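Side-chain contacts in HD domain-containing protein (Aquifex aeolicus, PDB 2HEK), which is of unknown function but binds GDP and zinc and, as an HD-domain protein, may act as a dGTP triphosphohydrolase: residues F259-L264 and R276-K281; V234-K239 and R271-R276; R167-F172 and Q219-K224. All coordinates share one frame; numbering follows the deposited sequence.

Interaction 1 of 3, residues F259-L264 and R276-K281; sequences FVISEL and RIFQRK. With GDP (guanosine-5'-diphosphate), chain G.
Leu264 and Ile261, one turn apart on helix 257-266, close on the ring of Phe278 at the end of helix 271-278. The packing is tight round the ring: Leu264 CD2 lies at its edge, near the ring plane, 3.4 Å from Phe278 CE1, and Ile261, crossing Phe278 at about a right angle, brings CG1 to 3.5 Å from Phe278 CZ. Phe278 CG stands anti to its own carbonyl carbon (chi1 -72°), which aims CZ at the neighbouring helix, while Ile277 CG2 covers the centre of one ring face. Ile277 CD1 adds a looser touch, 4.1 Å from Leu264 CD2. This is helix-to-helix packing within the HD-associated region, and the chain leaves helical geometry at Gln279 to enter a nucleotide site. There the contacts turn polar. The guanidinium of Arg280 lays one face over the guanine of GDP, NH2 donates an almost straight bond to O5' (3.0 Å, 172°), and NE makes a weak, bent one to O2A. His282, together with Lys3 and Asp24 of the second subunit, also bonds this GDP. Beyond the packed ring, in the turn after the helix, Lys281 NZ bonds Gln279 OE1 at 2.9 Å, nearly in line with the amide C=O, and also pairs with Glu275.

Interaction 2 of 3, residues V234-K239 and R271-R276; sequences VEFLKK and REDFER
Glu235, Phe236 and Lys239 of helix 224-240 meet Asp273 and Arg276 of helix 271-278 in a largely polar contact near the surface. Glu235 comes first. Its OE1 stays 4.4 Å from Arg276 NH1, beyond a salt bridge, and a water links the two: it accepts from Arg276 NH1 at 2.8 Å, lying in the plane of the guanidinium at its edge, but its contact with Glu235 OE1 is suspiciously short, so its place is doubtful. The other carboxylate oxygen, OE2, is taken by a salt bridge to Arg312, the stronger partner of this glutamate. Phe236 follows with its CB, 3.6 Å from Asp273 OD2; CG stands anti to the backbone N, and the ring runs across the aspartate with its plane 46° from that of the carboxylate. The ring then passes into the interior, where Phe270 meets it edge-to-face and Val260 packs on it. One turn on, Lys239 and Asp273 extend toward each other from opposite directions. The lysine chain bends at chi3 (-74°), bringing NZ to the syn lone pair of Asp273 OD1, 2.7 Å away, in a salt bridge; CE follows at 3.3 Å from the same oxygen. The lysine charge probably favours the ionised form of Asp273, which has an apolar neighbour in Phe236. The short axes come within 10.3 Å at 150°, close to antiparallel: a helix pair of the HD-associated region, with Leu264 of helix 257-266 packing on Phe236 and Asp273 and a salt bridge at the surface.

Interaction 3 of 3, residues R167-F172 and Q219-K224; sequences RRDAYF and QVYFHK
Asp169 and Tyr221 join helix 160-173 of the helical HD domain, which also carries the zinc ligand Asp161, to helix 203-221 of the HD-associated region. The side chain of Asp169 is about 9 Å from the zinc ion and about 7 Å from the side chain of another ligand, His54, so the contact lies beside the metal centre, whose protein ligands are His54, Asp85 and Asp161. The tyrosine makes the longer reach. From CB, its CG is set anti to the carbonyl carbon (chi1 -49°), sending the ring along toward helix 160-173. Around the ring, Tyr217 meets it edge-to-face, and the side chains of Tyr165, Leu166 and Met216 touch the tyrosine. Farther out, CE2 comes within 3.3 Å of Asp169 OD2, and CZ is equally near that oxygen. The tip, OH, is also 3.5 Å from Asp169 CB and 3.4 Å from CG, so the hydroxyl touches the flank of the aspartate as well as its end. The two side chains cross at about a right angle, with carboxylate and ring planes 82° apart; OD2 nevertheless sits near the plane of the ring, at its edge. His49 and Met216 pack on Asp169, and a glycerol, probably from the crystallisation liquor, is hydrogen-bonded to the same OD2. Because this oxygen is crowded in the model, its exact place is less certain and the shortness of its bond carries little weight. As modelled, Tyr221 OH donates its hydrogen to Asp169 OD2 across 2.6 Å.

From the N terminus, interaction 3 comes first: helix 160-173 meets the end of helix 203-221, closing a loop of 46 residues that includes strands 189-192 and 195-199 and joining the HD domain to the HD-associated region. Helix 224-240 follows directly and opens interaction 2, whose loop closes on helix 271-278. Before it closes, helix 257-266 opens interaction 1, which ends on the same helix and a little beyond, so interactions 1 and 2 cross and share Arg276. Their centres are 7 Å apart, and three helices thus form one cluster, with Gln279 packing on Phe274. Interaction 3 lies apart, its centre 22 Å from that of interaction 1.

Interaction 1 of 3, residues F259-L264 and R276-K281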
loop_
_atom_site.group_PDB
_atom_site.type_symbol
_atom_site.label_atom_id
_atom_site.label_comp_id
_atom_site.label_asym_id
_atom_site.label_seq_id
_atom_site.Cartn_x
_atom_site.Cartn_y
_atom_site.Cartn_z
ATOM N N PHE A 259 -11.372 8.427 33.311
ATOM C CA PHE A 259 -11.368 8.940 34.688
ATOM C C PHE A 259 -11.059 10.443 34.721
ATOM O O PHE A 259 -11.809 11.233 35.311
ATOM C CB PHE A 259 -10.354 8.191 35.549
ATOM C CG PHE A 259 -10.262 8.717 36.955
ATOM C CD1 PHE A 259 -11.049 8.175 37.966
ATOM C CD2 PHE A 259 -9.385 9.755 37.276
ATOM C CE1 PHE A 259 -10.971 8.662 39.266
ATOM C CE2 PHE A 259 -9.308 10.249 38.590
ATOM C CZ PHE A 259 -10.100 9.699 39.576
ATOM N N VAL A 260 -9.950 10.842 34.102
ATOM C CA VAL A 260 -9.611 12.267 33.997
ATOM C C VAL A 260 -10.725 13.067 33.338
ATOM O O VAL A 260 -11.158 14.065 33.893
ATOM C CB VAL A 260 -8.289 12.480 33.255
ATOM C CG1 VAL A 260 -7.983 13.970 33.110
ATOM C CG2 VAL A 260 -7.185 11.760 33.986
ATOM N N ILE A 261 -11.208 12.621 32.180
ATOM C CA ILE A 261 -12.267 13.338 31.471
ATOM C C ILE A 261 -13.555 13.451 32.315
ATOM O O ILE A 261 -14.203 14.502 32.323
ATOM C CB ILE A 261 -12.568 12.726 30.079
ATOM C CG1 ILE A 261 -11.371 12.900 29.139
ATOM C CG2 ILE A 261 -13.789 13.370 29.451
ATOM C CD1 ILE A 261 -11.360 11.911 27.981
ATOM N N SER A 262 -13.910 12.387 33.030
ATOM C CA SER A 262 -15.126 12.403 33.853
ATOM C C SER A 262 -15.018 13.458 34.947
ATOM O O SER A 262 -15.960 14.211 35.177
ATOM C CB SER A 262 -15.398 11.039 34.485
ATOM O OG SER A 262 -14.640 10.863 35.675
ATOM N N GLU A 263 -13.868 13.493 35.617
ATOM C CA GLU A 263 -13.588 14.464 36.661
ATOM C C GLU A 263 -13.763 15.898 36.156
ATOM O O GLU A 263 -14.019 16.822 36.937
ATOM C CB GLU A 263 -12.167 14.263 37.179
ATOM C CG GLU A 263 -11.966 13.048 38.070
ATOM C CD GLU A 263 -12.641 13.188 39.434
ATOM O OE1 GLU A 263 -11.935 13.499 40.422
ATOM O OE2 GLU A 263 -13.875 12.995 39.514
ATOM N N LEU A 264 -13.631 16.066 34.846
ATOM C CA LEU A 264 -13.660 17.361 34.192
ATOM C C LEU A 264 -15.070 17.679 33.729
ATOM O O LEU A 264 -15.611 18.730 34.059
ATOM C CB LEU A 264 -12.710 17.326 32.992
ATOM C CG LEU A 264 -12.358 18.559 32.168
ATOM C CD1 LEU A 264 -11.580 19.540 32.994
ATOM C CD2 LEU A 264 -11.534 18.131 30.979
ATOM N N ARG A 276 -12.007 24.882 27.305
ATOM C CA ARG A 276 -10.746 25.047 26.550
ATOM C C ARG A 276 -10.314 23.759 25.856
ATOM O O ARG A 276 -9.700 23.786 24.776
ATOM C CB ARG A 276 -9.630 25.484 27.507
ATOM C CG ARG A 276 -9.787 26.936 27.956
ATOM C CD ARG A 276 -8.869 27.284 29.129
ATOM N NE ARG A 276 -9.016 28.703 29.479
ATOM C CZ ARG A 276 -8.212 29.398 30.279
ATOM N NH1 ARG A 276 -7.151 28.832 30.841
ATOM N NH2 ARG A 276 -8.477 30.682 30.514
ATOM N N ILE A 277 -10.610 22.632 26.498
ATOM C CA ILE A 277 -10.163 21.340 25.978
ATOM C C ILE A 277 -11.220 20.680 25.088
ATOM O O ILE A 277 -10.888 20.189 24.021
ATOM C CB ILE A 277 -9.790 20.371 27.086
ATOM C CG1 ILE A 277 -8.610 20.912 27.905
ATOM C CG2 ILE A 277 -9.429 18.977 26.468
ATOM C CD1 ILE A 277 -8.417 20.212 29.240
ATOM N N PHE A 278 -12.480 20.685 25.536
ATOM C CA PHE A 278 -13.521 19.887 24.881
ATOM C C PHE A 278 -14.588 20.658 24.108
ATOM O O PHE A 278 -15.324 20.057 23.316
ATOM C CB PHE A 278 -14.168 18.949 25.897
ATOM C CG PHE A 278 -13.280 17.819 26.311
ATOM C CD1 PHE A 278 -12.906 17.667 27.632
ATOM C CD2 PHE A 278 -12.786 16.911 25.357
ATOM C CE1 PHE A 278 -12.086 16.622 28.022
ATOM C CE2 PHE A 278 -11.959 15.882 25.726
ATOM C CZ PHE A 278 -11.607 15.726 27.070
ATOM N N GLN A 279 -14.666 21.971 24.295
ATOM C CA GLN A 279 -15.650 22.777 23.565
ATOM C C GLN A 279 -15.044 23.709 22.529
ATOM O O GLN A 279 -15.597 24.758 22.225
ATOM C CB GLN A 279 -16.442 23.653 24.526
ATOM C CG GLN A 279 -17.461 22.908 25.387
ATOM C CD GLN A 279 -18.438 23.849 26.070
ATOM O OE1 GLN A 279 -18.370 25.071 25.887
ATOM N NE2 GLN A 279 -19.419 23.512 26.883
ATOM N N ARG A 280 -13.875 23.371 22.012
ATOM C CA ARG A 280 -13.149 24.137 20.978
ATOM C C ARG A 280 -12.904 25.606 21.328
ATOM O O ARG A 280 -12.895 26.455 20.453
ATOM C CB ARG A 280 -13.886 24.005 19.639
ATOM C CG ARG A 280 -12.967 23.668 18.443
ATOM C CD ARG A 280 -12.706 22.179 18.239
ATOM N NE ARG A 280 -11.544 21.917 17.395
ATOM C CZ ARG A 280 -10.784 20.831 17.488
ATOM N NH1 ARG A 280 -11.063 19.902 18.389
ATOM N NH2 ARG A 280 -9.747 20.678 16.677
ATOM N N LYS A 281 -12.645 25.874 22.603
ATOM C CA LYS A 281 -12.370 27.231 23.090
ATOM C C LYS A 281 -10.903 27.345 23.543
ATOM O O LYS A 281 -10.589 28.175 24.390
ATOM C CB LYS A 281 -13.325 27.608 24.227
ATOM C CG LYS A 281 -14.797 27.632 23.852
ATOM C CD LYS A 281 -15.642 28.231 24.966
ATOM C CE LYS A 281 -17.132 28.129 24.684
ATOM N NZ LYS A 281 -17.918 27.937 25.935
HETATM P PB GDP G . -7.861 26.446 14.251
HETATM O O1B GDP G . -6.400 26.360 13.828
HETATM O O2B GDP G . -8.164 27.789 14.907
HETATM O O3B GDP G . -8.761 26.285 13.027
HETATM O O3A GDP G . -8.174 25.300 15.350
HETATM P PA GDP G . -9.454 24.320 15.353
HETATM O O1A GDP G . -10.611 24.795 14.516
HETATM O O2A GDP G . -9.905 24.101 16.773
HETATM O "O5'" GDP G . -8.927 22.894 14.794
HETATM C "C5'" GDP G . -7.799 22.715 13.949
HETATM C "C4'" GDP G . -7.837 21.361 13.227
HETATM O "O4'" GDP G . -8.542 20.317 13.929
HETATM C "C3'" GDP G . -8.492 21.461 11.875
HETATM O "O3'" GDP G . -7.551 20.800 10.978
HETATM C "C2'" GDP G . -9.677 20.553 12.006
HETATM O "O2'" GDP G . -9.839 19.952 10.744
HETATM C "C1'" GDP G . -9.259 19.507 13.006
HETATM N N9 GDP G . -10.382 18.951 13.793
HETATM C C8 GDP G . -10.489 17.691 14.243
HETATM N N7 GDP G . -11.607 17.524 14.979
HETATM C C5 GDP G . -12.239 18.708 14.996
HETATM C C6 GDP G . -13.493 19.225 15.573
HETATM O O6 GDP G . -14.179 18.456 16.232
HETATM N N1 GDP G . -13.813 20.524 15.425
HETATM C C2 GDP G . -13.039 21.369 14.711
HETATM N N2 GDP G . -13.448 22.675 14.586
HETATM N N3 GDP G . -11.863 20.947 14.137
HETATM C C4 GDP G . -11.435 19.661 14.246
#

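Interaction 2 of 3, residues V234-K239 and R271-R276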
loop_
_atom_site.group_PDB
_atom_site.type_symbol
_atom_site.label_atom_id
_atom_site.label_comp_id
_atom_site.label_asym_id
_atom_site.label_seq_id
_atom_site.Cartn_x
_atom_site.Cartn_y
_atom_site.Cartn_z
ATOM N N VAL A 234 -2.524 19.829 30.817
ATOM C CA VAL A 234 -1.535 19.692 31.871
ATOM C C VAL A 234 -1.836 20.660 33.043
ATOM O O VAL A 234 -1.705 20.299 34.223
ATOM C CB VAL A 234 -0.093 19.768 31.296
ATOM C CG1 VAL A 234 0.914 19.944 32.387
ATOM C CG2 VAL A 234 0.220 18.468 30.512
ATOM N N GLU A 235 -2.300 21.858 32.731
ATOM C CA GLU A 235 -2.723 22.773 33.789
ATOM C C GLU A 235 -3.836 22.152 34.644
ATOM O O GLU A 235 -3.774 22.194 35.888
ATOM C CB GLU A 235 -3.165 24.110 33.197
ATOM C CG GLU A 235 -1.990 24.918 32.697
ATOM C CD GLU A 235 -2.376 26.180 31.963
ATOM O OE1 GLU A 235 -3.546 26.600 32.047
ATOM O OE2 GLU A 235 -1.490 26.765 31.300
ATOM N N PHE A 236 -4.833 21.556 33.975
ATOM C CA PHE A 236 -5.914 20.877 34.669
ATOM C C PHE A 236 -5.419 19.684 35.470
ATOM O O PHE A 236 -5.740 19.563 36.651
ATOM C CB PHE A 236 -7.011 20.438 33.708
ATOM C CG PHE A 236 -7.964 19.421 34.306
ATOM C CD1 PHE A 236 -8.767 19.758 35.402
ATOM C CD2 PHE A 236 -8.058 18.140 33.777
ATOM C CE1 PHE A 236 -9.624 18.831 35.969
ATOM C CE2 PHE A 236 -8.930 17.215 34.324
ATOM C CZ PHE A 236 -9.711 17.556 35.422
ATOM N N LEU A 237 -4.632 18.808 34.840
ATOM C CA LEU A 237 -4.164 17.591 35.510
ATOM C C LEU A 237 -3.464 17.904 36.840
ATOM O O LEU A 237 -3.630 17.170 37.815
ATOM C CB LEU A 237 -3.282 16.728 34.593
ATOM C CG LEU A 237 -2.832 15.387 35.207
ATOM C CD1 LEU A 237 -3.989 14.515 35.731
ATOM C CD2 LEU A 237 -1.972 14.585 34.242
ATOM N N LYS A 238 -2.710 19.005 36.866
ATOM C CA LYS A 238 -2.055 19.496 38.082
ATOM C C LYS A 238 -3.031 19.850 39.215
ATOM O O LYS A 238 -2.770 19.534 40.374
ATOM C CB LYS A 238 -1.156 20.694 37.764
ATOM C CG LYS A 238 0.200 20.301 37.231
ATOM C CD LYS A 238 0.932 21.508 36.666
ATOM C CE LYS A 238 2.092 21.075 35.761
ATOM N NZ LYS A 238 2.592 22.185 34.876
ATOM N N LYS A 239 -4.133 20.513 38.879
ATOM C CA LYS A 239 -5.182 20.805 39.851
ATOM C C LYS A 239 -5.816 19.523 40.384
ATOM O O LYS A 239 -6.041 19.389 41.583
ATOM C CB LYS A 239 -6.263 21.704 39.238
ATOM C CG LYS A 239 -5.753 23.070 38.801
ATOM C CD LYS A 239 -6.883 24.069 38.601
ATOM C CE LYS A 239 -7.684 23.802 37.337
ATOM N NZ LYS A 239 -8.971 24.556 37.342
ATOM N N ARG A 271 -14.771 24.264 35.000
ATOM C CA ARG A 271 -15.547 24.510 33.792
ATOM C C ARG A 271 -14.752 25.143 32.656
ATOM O O ARG A 271 -14.968 24.813 31.488
ATOM C CB ARG A 271 -16.814 25.318 34.080
ATOM C CG ARG A 271 -17.939 25.040 33.089
ATOM C CD ARG A 271 -18.401 23.580 33.213
ATOM N NE ARG A 271 -19.027 23.055 32.000
ATOM C CZ ARG A 271 -19.498 21.817 31.885
ATOM N NH1 ARG A 271 -19.413 20.978 32.910
ATOM N NH2 ARG A 271 -20.056 21.416 30.749
ATOM N N GLU A 272 -13.859 26.067 32.984
ATOM C CA GLU A 272 -13.105 26.728 31.943
ATOM C C GLU A 272 -12.062 25.800 31.340
ATOM O O GLU A 272 -11.799 25.892 30.158
ATOM C CB GLU A 272 -12.527 28.063 32.403
ATOM C CG GLU A 272 -13.483 29.222 32.076
ATOM C CD GLU A 272 -13.039 30.568 32.628
ATOM O OE1 GLU A 272 -11.992 31.100 32.173
ATOM O OE2 GLU A 272 -13.759 31.105 33.509
ATOM N N ASP A 273 -11.504 24.907 32.161
ATOM C CA ASP A 273 -10.688 23.771 31.691
ATOM C C ASP A 273 -11.447 22.965 30.655
ATOM O O ASP A 273 -10.936 22.719 29.566
ATOM C CB ASP A 273 -10.342 22.827 32.844
ATOM C CG ASP A 273 -9.519 23.486 33.919
ATOM O OD1 ASP A 273 -10.058 23.686 35.040
ATOM O OD2 ASP A 273 -8.339 23.792 33.646
ATOM N N PHE A 274 -12.663 22.553 31.014
ATOM C CA PHE A 274 -13.504 21.761 30.136
ATOM C C PHE A 274 -13.753 22.480 28.824
ATOM O O PHE A 274 -13.656 21.886 27.764
ATOM C CB PHE A 274 -14.850 21.383 30.795
ATOM C CG PHE A 274 -15.871 20.830 29.812
ATOM C CD1 PHE A 274 -15.933 19.468 29.537
ATOM C CD2 PHE A 274 -16.755 21.682 29.148
ATOM C CE1 PHE A 274 -16.865 18.962 28.623
ATOM C CE2 PHE A 274 -17.692 21.187 28.228
ATOM C CZ PHE A 274 -17.745 19.828 27.961
ATOM N N GLU A 275 -14.091 23.760 28.890
ATOM C CA GLU A 275 -14.375 24.514 27.673
ATOM C C GLU A 275 -13.171 24.614 26.727
ATOM O O GLU A 275 -13.309 24.432 25.509
ATOM C CB GLU A 275 -14.888 25.897 28.030
ATOM C CG GLU A 275 -16.289 25.823 28.671
ATOM C CD GLU A 275 -16.855 27.172 29.065
ATOM O OE1 GLU A 275 -16.286 28.211 28.642
ATOM O OE2 GLU A 275 -17.881 27.182 29.801
ATOM N N ARG A 276 -12.007 24.882 27.305
ATOM C CA ARG A 276 -10.746 25.047 26.550
ATOM C C ARG A 276 -10.314 23.759 25.856
ATOM O O ARG A 276 -9.700 23.786 24.776
ATOM C CB ARG A 276 -9.630 25.484 27.507
ATOM C CG ARG A 276 -9.787 26.936 27.956
ATOM C CD ARG A 276 -8.869 27.284 29.129
ATOM N NE ARG A 276 -9.016 28.703 29.479
ATOM C CZ ARG A 276 -8.212 29.398 30.279
ATOM N NH1 ARG A 276 -7.151 28.832 30.841
ATOM N NH2 ARG A 276 -8.477 30.682 30.514
HETATM O O HOH W 1 -5.685 26.483 30.730
#

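Interaction 3 of 3, residues R167-F172 and Q219-K224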
loop_
_atom_site.group_PDB
_atom_site.type_symbol
_atom_site.label_atom_id
_atom_site.label_comp_id
_atom_site.label_asym_id
_atom_site.label_seq_id
_atom_site.Cartn_x
_atom_site.Cartn_y
_atom_site.Cartn_z
ATOM N N ARG A 167 5.544 4.367 13.362
ATOM C CA ARG A 167 4.679 3.681 12.360
ATOM C C ARG A 167 3.199 3.661 12.752
ATOM O O ARG A 167 2.302 3.897 11.919
ATOM C CB ARG A 167 5.213 2.255 12.066
ATOM C CG ARG A 167 4.376 1.379 11.051
ATOM C CD ARG A 167 5.039 -0.088 10.606
ATOM N NE ARG A 167 4.283 -0.573 9.464
ATOM C CZ ARG A 167 4.691 -1.560 8.703
ATOM N NH1 ARG A 167 5.859 -2.153 8.962
ATOM N NH2 ARG A 167 3.958 -1.937 7.676
ATOM N N ARG A 168 2.895 3.347 14.005
ATOM C CA ARG A 168 1.506 3.273 14.423
ATOM C C ARG A 168 0.848 4.683 14.430
ATOM O O ARG A 168 -0.313 4.850 13.998
ATOM C CB ARG A 168 1.420 2.599 15.824
ATOM C CG ARG A 168 -0.027 2.280 16.330
ATOM C CD ARG A 168 -0.028 1.424 17.669
ATOM N NE ARG A 168 0.854 0.269 17.460
ATOM C CZ ARG A 168 0.480 -0.870 16.891
ATOM N NH1 ARG A 168 -0.794 -1.077 16.540
ATOM N NH2 ARG A 168 1.388 -1.796 16.673
ATOM N N ASP A 169 1.581 5.688 14.935
ATOM C CA ASP A 169 1.095 7.068 14.953
ATOM C C ASP A 169 0.800 7.514 13.523
ATOM O O ASP A 169 -0.243 8.100 13.285
ATOM C CB ASP A 169 2.093 8.019 15.638
ATOM C CG ASP A 169 2.259 7.731 17.149
ATOM O OD1 ASP A 169 1.499 6.927 17.715
ATOM O OD2 ASP A 169 3.169 8.309 17.772
ATOM N N ALA A 170 1.676 7.172 12.571
ATOM C CA ALA A 170 1.486 7.577 11.160
ATOM C C ALA A 170 0.258 6.873 10.604
ATOM O O ALA A 170 -0.529 7.468 9.911
ATOM C CB ALA A 170 2.684 7.207 10.330
ATOM N N TYR A 171 0.111 5.587 10.909
ATOM C CA TYR A 171 -0.965 4.758 10.368
ATOM C C TYR A 171 -2.320 5.283 10.832
ATOM O O TYR A 171 -3.260 5.371 10.047
ATOM C CB TYR A 171 -0.781 3.297 10.851
ATOM C CG TYR A 171 -1.763 2.315 10.253
ATOM C CD1 TYR A 171 -1.490 1.704 9.017
ATOM C CD2 TYR A 171 -2.959 1.965 10.945
ATOM C CE1 TYR A 171 -2.402 0.789 8.439
ATOM C CE2 TYR A 171 -3.846 1.008 10.416
ATOM C CZ TYR A 171 -3.542 0.436 9.140
ATOM O OH TYR A 171 -4.408 -0.458 8.540
ATOM N N PHE A 172 -2.439 5.628 12.106
ATOM C CA PHE A 172 -3.739 6.063 12.639
ATOM C C PHE A 172 -3.984 7.553 12.434
ATOM O O PHE A 172 -5.119 7.954 12.224
ATOM C CB PHE A 172 -3.879 5.748 14.141
ATOM C CG PHE A 172 -4.128 4.287 14.431
ATOM C CD1 PHE A 172 -3.082 3.369 14.429
ATOM C CD2 PHE A 172 -5.401 3.835 14.736
ATOM C CE1 PHE A 172 -3.298 2.017 14.683
ATOM C CE2 PHE A 172 -5.623 2.440 15.008
ATOM C CZ PHE A 172 -4.551 1.548 14.946
ATOM N N GLN A 219 4.437 17.303 11.637
ATOM C CA GLN A 219 3.024 17.186 11.247
ATOM C C GLN A 219 2.124 16.957 12.469
ATOM O O GLN A 219 1.010 17.511 12.542
ATOM C CB GLN A 219 2.842 16.105 10.154
ATOM C CG GLN A 219 1.392 15.786 9.716
ATOM C CD GLN A 219 0.849 16.764 8.647
ATOM O OE1 GLN A 219 1.434 17.827 8.407
ATOM N NE2 GLN A 219 -0.276 16.397 8.010
ATOM N N VAL A 220 2.587 16.136 13.419
ATOM C CA VAL A 220 1.708 15.686 14.520
ATOM C C VAL A 220 2.148 16.160 15.922
ATOM O O VAL A 220 1.404 16.898 16.590
ATOM C CB VAL A 220 1.524 14.122 14.544
ATOM C CG1 VAL A 220 0.637 13.729 15.723
ATOM C CG2 VAL A 220 0.934 13.592 13.211
ATOM N N TYR A 221 3.334 15.749 16.373
ATOM C CA TYR A 221 3.699 15.968 17.787
ATOM C C TYR A 221 3.837 17.477 18.087
ATOM O O TYR A 221 3.551 17.936 19.205
ATOM C CB TYR A 221 4.986 15.183 18.193
ATOM C CG TYR A 221 5.001 13.688 17.790
ATOM C CD1 TYR A 221 6.173 13.091 17.319
ATOM C CD2 TYR A 221 3.833 12.884 17.881
ATOM C CE1 TYR A 221 6.208 11.727 16.951
ATOM C CE2 TYR A 221 3.858 11.525 17.485
ATOM C CZ TYR A 221 5.055 10.960 17.046
ATOM O OH TYR A 221 5.096 9.614 16.650
ATOM N N PHE A 222 4.254 18.251 17.095
ATOM C CA PHE A 222 4.429 19.706 17.310
ATOM C C PHE A 222 3.333 20.516 16.649
ATOM O O PHE A 222 3.483 21.724 16.463
ATOM C CB PHE A 222 5.811 20.178 16.835
ATOM C CG PHE A 222 6.938 19.640 17.650
ATOM C CD1 PHE A 222 8.243 19.639 17.129
ATOM C CD2 PHE A 222 6.712 19.092 18.923
ATOM C CE1 PHE A 222 9.332 19.135 17.893
ATOM C CE2 PHE A 222 7.783 18.579 19.705
ATOM C CZ PHE A 222 9.108 18.614 19.178
ATOM N N HIS A 223 2.224 19.861 16.285
ATOM C CA HIS A 223 1.116 20.557 15.651
ATOM C C HIS A 223 0.666 21.644 16.660
ATOM O O HIS A 223 0.543 21.382 17.846
ATOM C CB HIS A 223 -0.033 19.569 15.361
ATOM C CG HIS A 223 -1.152 20.152 14.572
ATOM N ND1 HIS A 223 -2.075 21.014 15.123
ATOM C CD2 HIS A 223 -1.518 19.981 13.272
ATOM C CE1 HIS A 223 -2.961 21.350 14.204
ATOM N NE2 HIS A 223 -2.665 20.713 13.080
ATOM N N LYS A 224 0.418 22.850 16.174
ATOM C CA LYS A 224 0.225 23.986 17.080
ATOM C C LYS A 224 -1.001 23.781 17.967
ATOM O O LYS A 224 -0.983 24.168 19.128
ATOM C CB LYS A 224 0.098 25.275 16.286
ATOM C CG LYS A 224 -1.126 25.362 15.416
ATOM C CD LYS A 224 -0.966 26.442 14.327
ATOM C CE LYS A 224 -2.319 26.748 13.708
ATOM N NZ LYS A 224 -2.190 27.568 12.468
#